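Local atomic coordinates of maleylacetate reductase (Agrobacterium tumefaciens, PDB entry 3HL0), a protein that catalyses the NAD-linked reduction of maleylacetate to 3-oxoadipate, most likely as a step in the breakdown of gamma-resorcylate. Residues G248-L253 and D317-L322. Sequence-based numbering, arbitrary orientation.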
ATOM      1  N   GLY A 248       0.733 -14.497  -3.729  1.00 20.78           N
ATOM      2  CA  GLY A 248       1.254 -13.139  -3.703  1.00 23.35           C
ATOM      3  C   GLY A 248       1.898 -12.780  -5.010  1.00 23.85           C
ATOM      4  O   GLY A 248       1.599 -11.727  -5.596  1.00 26.43           O
ATOM      5  N   GLY A 249       2.754 -13.661  -5.499  1.00 23.10           N
ATOM      6  CA  GLY A 249       3.463 -13.472  -6.739  1.00 23.14           C
ATOM      7  C   GLY A 249       2.643 -13.522  -8.014  1.00 21.96           C
ATOM      8  O   GLY A 249       2.897 -12.733  -8.929  1.00 24.00           O
ATOM      9  N   SER A 250       1.666 -14.430  -8.078  0.50 20.30           N
ATOM     10  CA  SER A 250       0.886 -14.679  -9.295  0.50 19.42           C
ATOM     11  C   SER A 250      -0.282 -13.725  -9.438  0.50 18.44           C
ATOM     12  O   SER A 250      -0.725 -13.428 -10.563  0.50 17.26           O
ATOM     13  CB  SER A 250       0.324 -16.097  -9.286  0.50 19.27           C
ATOM     14  OG  SER A 250       1.364 -17.033  -9.414  0.50 22.66           O
ATOM     15  N   LEU A 251      -0.814 -13.281  -8.300  1.00 17.06           N
ATOM     16  CA  LEU A 251      -1.990 -12.388  -8.302  1.00 17.59           C
ATOM     17  C   LEU A 251      -1.721 -10.977  -7.781  1.00 18.05           C
ATOM     18  O   LEU A 251      -2.656 -10.174  -7.715  1.00 19.28           O
ATOM     19  CB  LEU A 251      -3.146 -13.016  -7.496  1.00 16.30           C
ATOM     20  CG  LEU A 251      -3.606 -14.409  -7.946  1.00 18.31           C
ATOM     21  CD1 LEU A 251      -4.762 -14.949  -7.095  1.00 20.17           C
ATOM     22  CD2 LEU A 251      -4.041 -14.378  -9.434  1.00 21.33           C
ATOM     23  N   ASP A 252      -0.494 -10.701  -7.349  0.50 18.24           N
ATOM     24  CA  ASP A 252      -0.153  -9.366  -6.855  0.50 18.81           C
ATOM     25  C   ASP A 252      -0.950  -8.943  -5.626  0.50 18.36           C
ATOM     26  O   ASP A 252      -1.358  -7.786  -5.497  0.50 19.36           O
ATOM     27  CB  ASP A 252      -0.299  -8.366  -8.006  0.50 19.67           C
ATOM     28  CG  ASP A 252       0.412  -8.846  -9.243  0.50 22.19           C
ATOM     29  OD1 ASP A 252       1.652  -8.911  -9.197  0.50 25.03           O
ATOM     30  OD2 ASP A 252      -0.255  -9.216 -10.236  0.50 28.63           O
ATOM     31  N   LEU A 253      -1.169  -9.889  -4.714  1.00 16.73           N
ATOM     32  CA  LEU A 253      -1.966  -9.609  -3.514  1.00 15.71           C
ATOM     33  C   LEU A 253      -1.161  -8.838  -2.482  1.00 14.57           C
ATOM     34  O   LEU A 253       0.038  -8.985  -2.417  1.00 15.82           O
ATOM     35  CB  LEU A 253      -2.434 -10.927  -2.887  1.00 15.43           C
ATOM     36  CG  LEU A 253      -3.279 -11.851  -3.768  1.00 14.61           C
ATOM     37  CD1 LEU A 253      -3.875 -12.938  -2.899  1.00 11.98           C
ATOM     38  CD2 LEU A 253      -4.417 -11.069  -4.433  1.00 14.63           C
ATOM     39  N   ASP A 317      -8.522 -22.605  -9.257  1.00 14.23           N
ATOM     40  CA  ASP A 317      -7.943 -23.799  -9.925  1.00 16.04           C
ATOM     41  C   ASP A 317      -6.493 -23.559 -10.383  1.00 16.67           C
ATOM     42  O   ASP A 317      -5.627 -24.381 -10.087  1.00 16.85           O
ATOM     43  CB  ASP A 317      -8.839 -24.318 -11.087  1.00 16.28           C
ATOM     44  CG  ASP A 317     -10.110 -25.006 -10.605  1.00 22.88           C
ATOM     45  OD1 ASP A 317     -10.116 -25.688  -9.555  1.00 25.59           O
ATOM     46  OD2 ASP A 317     -11.155 -24.905 -11.300  1.00 29.00           O
ATOM     47  N   PRO A 318      -6.206 -22.408 -11.045  1.00 16.26           N
ATOM     48  CA  PRO A 318      -4.813 -22.168 -11.470  1.00 17.30           C
ATOM     49  C   PRO A 318      -3.869 -22.065 -10.283  1.00 16.10           C
ATOM     50  O   PRO A 318      -2.707 -22.467 -10.349  1.00 16.51           O
ATOM     51  CB  PRO A 318      -4.880 -20.822 -12.214  1.00 17.63           C
ATOM     52  CG  PRO A 318      -6.317 -20.707 -12.663  1.00 18.59           C
ATOM     53  CD  PRO A 318      -7.179 -21.553 -11.752  1.00 16.47           C
HETATM   54  N   MSE A 319      -4.379 -21.515  -9.179  1.00 15.22           N
HETATM   55  CA  MSE A 319      -3.556 -21.427  -7.983  1.00 15.69           C
HETATM   56  C   MSE A 319      -3.301 -22.793  -7.355  1.00 15.13           C
HETATM   57  O   MSE A 319      -2.198 -23.043  -6.913  1.00 15.65           O
HETATM   58  CB  MSE A 319      -4.182 -20.481  -6.941  1.00 14.98           C
HETATM   59  CG  MSE A 319      -4.073 -18.997  -7.298  1.00 16.24           C
HETATM   60 SE   MSE A 319      -2.362 -18.329  -7.860  0.75 18.18          SE
HETATM   61  CE  MSE A 319      -2.627 -18.512  -9.799  1.00 23.14           C
ATOM     62  N   ALA A 320      -4.307 -23.660  -7.344  1.00 15.47           N
ATOM     63  CA  ALA A 320      -4.103 -24.999  -6.771  1.00 15.66           C
ATOM     64  C   ALA A 320      -3.052 -25.748  -7.619  1.00 17.26           C
ATOM     65  O   ALA A 320      -2.225 -26.490  -7.078  1.00 17.64           O
ATOM     66  CB  ALA A 320      -5.406 -25.761  -6.731  1.00 15.33           C
ATOM     67  N   GLU A 321      -3.066 -25.527  -8.944  1.00 17.60           N
ATOM     68  CA  GLU A 321      -2.030 -26.105  -9.826  1.00 19.41           C
ATOM     69  C   GLU A 321      -0.625 -25.571  -9.534  1.00 19.05           C
ATOM     70  O   GLU A 321       0.299 -26.357  -9.377  1.00 19.73           O
ATOM     71  CB  GLU A 321      -2.412 -25.932 -11.300  1.00 20.10           C
ATOM     72  CG  GLU A 321      -1.396 -26.506 -12.327  1.00 25.15           C
ATOM     73  CD  GLU A 321      -1.108 -28.010 -12.174  1.00 32.40           C
ATOM     74  OE1 GLU A 321      -2.038 -28.789 -11.845  1.00 31.83           O
ATOM     75  OE2 GLU A 321       0.066 -28.407 -12.419  1.00 37.77           O
ATOM     76  N   LEU A 322      -0.464 -24.253  -9.436  1.00 19.21           N
ATOM     77  CA  LEU A 322       0.834 -23.659  -9.157  1.00 20.09           C
ATOM     78  C   LEU A 322       1.340 -24.091  -7.793  1.00 19.99           C
ATOM     79  O   LEU A 322       2.535 -24.325  -7.612  1.00 20.34           O
ATOM     80  CB  LEU A 322       0.753 -22.126  -9.197  1.00 21.72           C
ATOM     81  CG  LEU A 322       1.084 -21.275 -10.406  1.00 26.50           C
ATOM     82  CD1 LEU A 322       1.265 -19.848  -9.910  1.00 27.83           C
ATOM     83  CD2 LEU A 322       2.366 -21.742 -11.111  1.00 30.25           C
TER
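S250 and L251, in the last turn of helix 239-251, meet M319 and L322 of the short helix 316-323. The CA atoms of S250 and M319 are the nearest across the pair, 8.2 Å apart. That spacing leaves room for side chains between the backbones, and no hydrogen bond crosses. Helix 239-251 ends just here. D252 is the first residue to leave helical geometry, with a positive phi of 62°, and the amide N of D252 still makes a weak hydrogen bond of 2.9 Å to O of G248.

M319 is a selenomethionine and makes the largest single share of the contact, with S250 close behind. Its chain bends at chi2 (-48°) and again at chi3 (94°), which brings SE and CE round to the serine. SE lies 3.8 Å from CB of S250, and CE is equally close to that carbon. The same SE is 4.1 Å from CG of L251. L251 and M319 pass each other in opposite directions, and CD1 of L251 comes to 4.1 Å from CG of M319, near the base of that side chain. CD1 of L322 also comes to 3.9 Å from CB of S250. S250 is deposited in two conformers; in the one described, OG lies beside the backbone N, where it may form a weak hydrogen bond with O of T246. The close approach of this OG to CD1 of L322 is doubtful, and so is the exact placement of both atoms.

M319 is buried, and it also packs on L247 and on L343 of helix 336-348. L251 additionally touches V311 and D315 in the loop before the short helix. This is a small, mainly apolar contact between two helices within the all-helical C-terminal domain of the iron-containing alcohol dehydrogenase fold, away from the NAD and calcium sites.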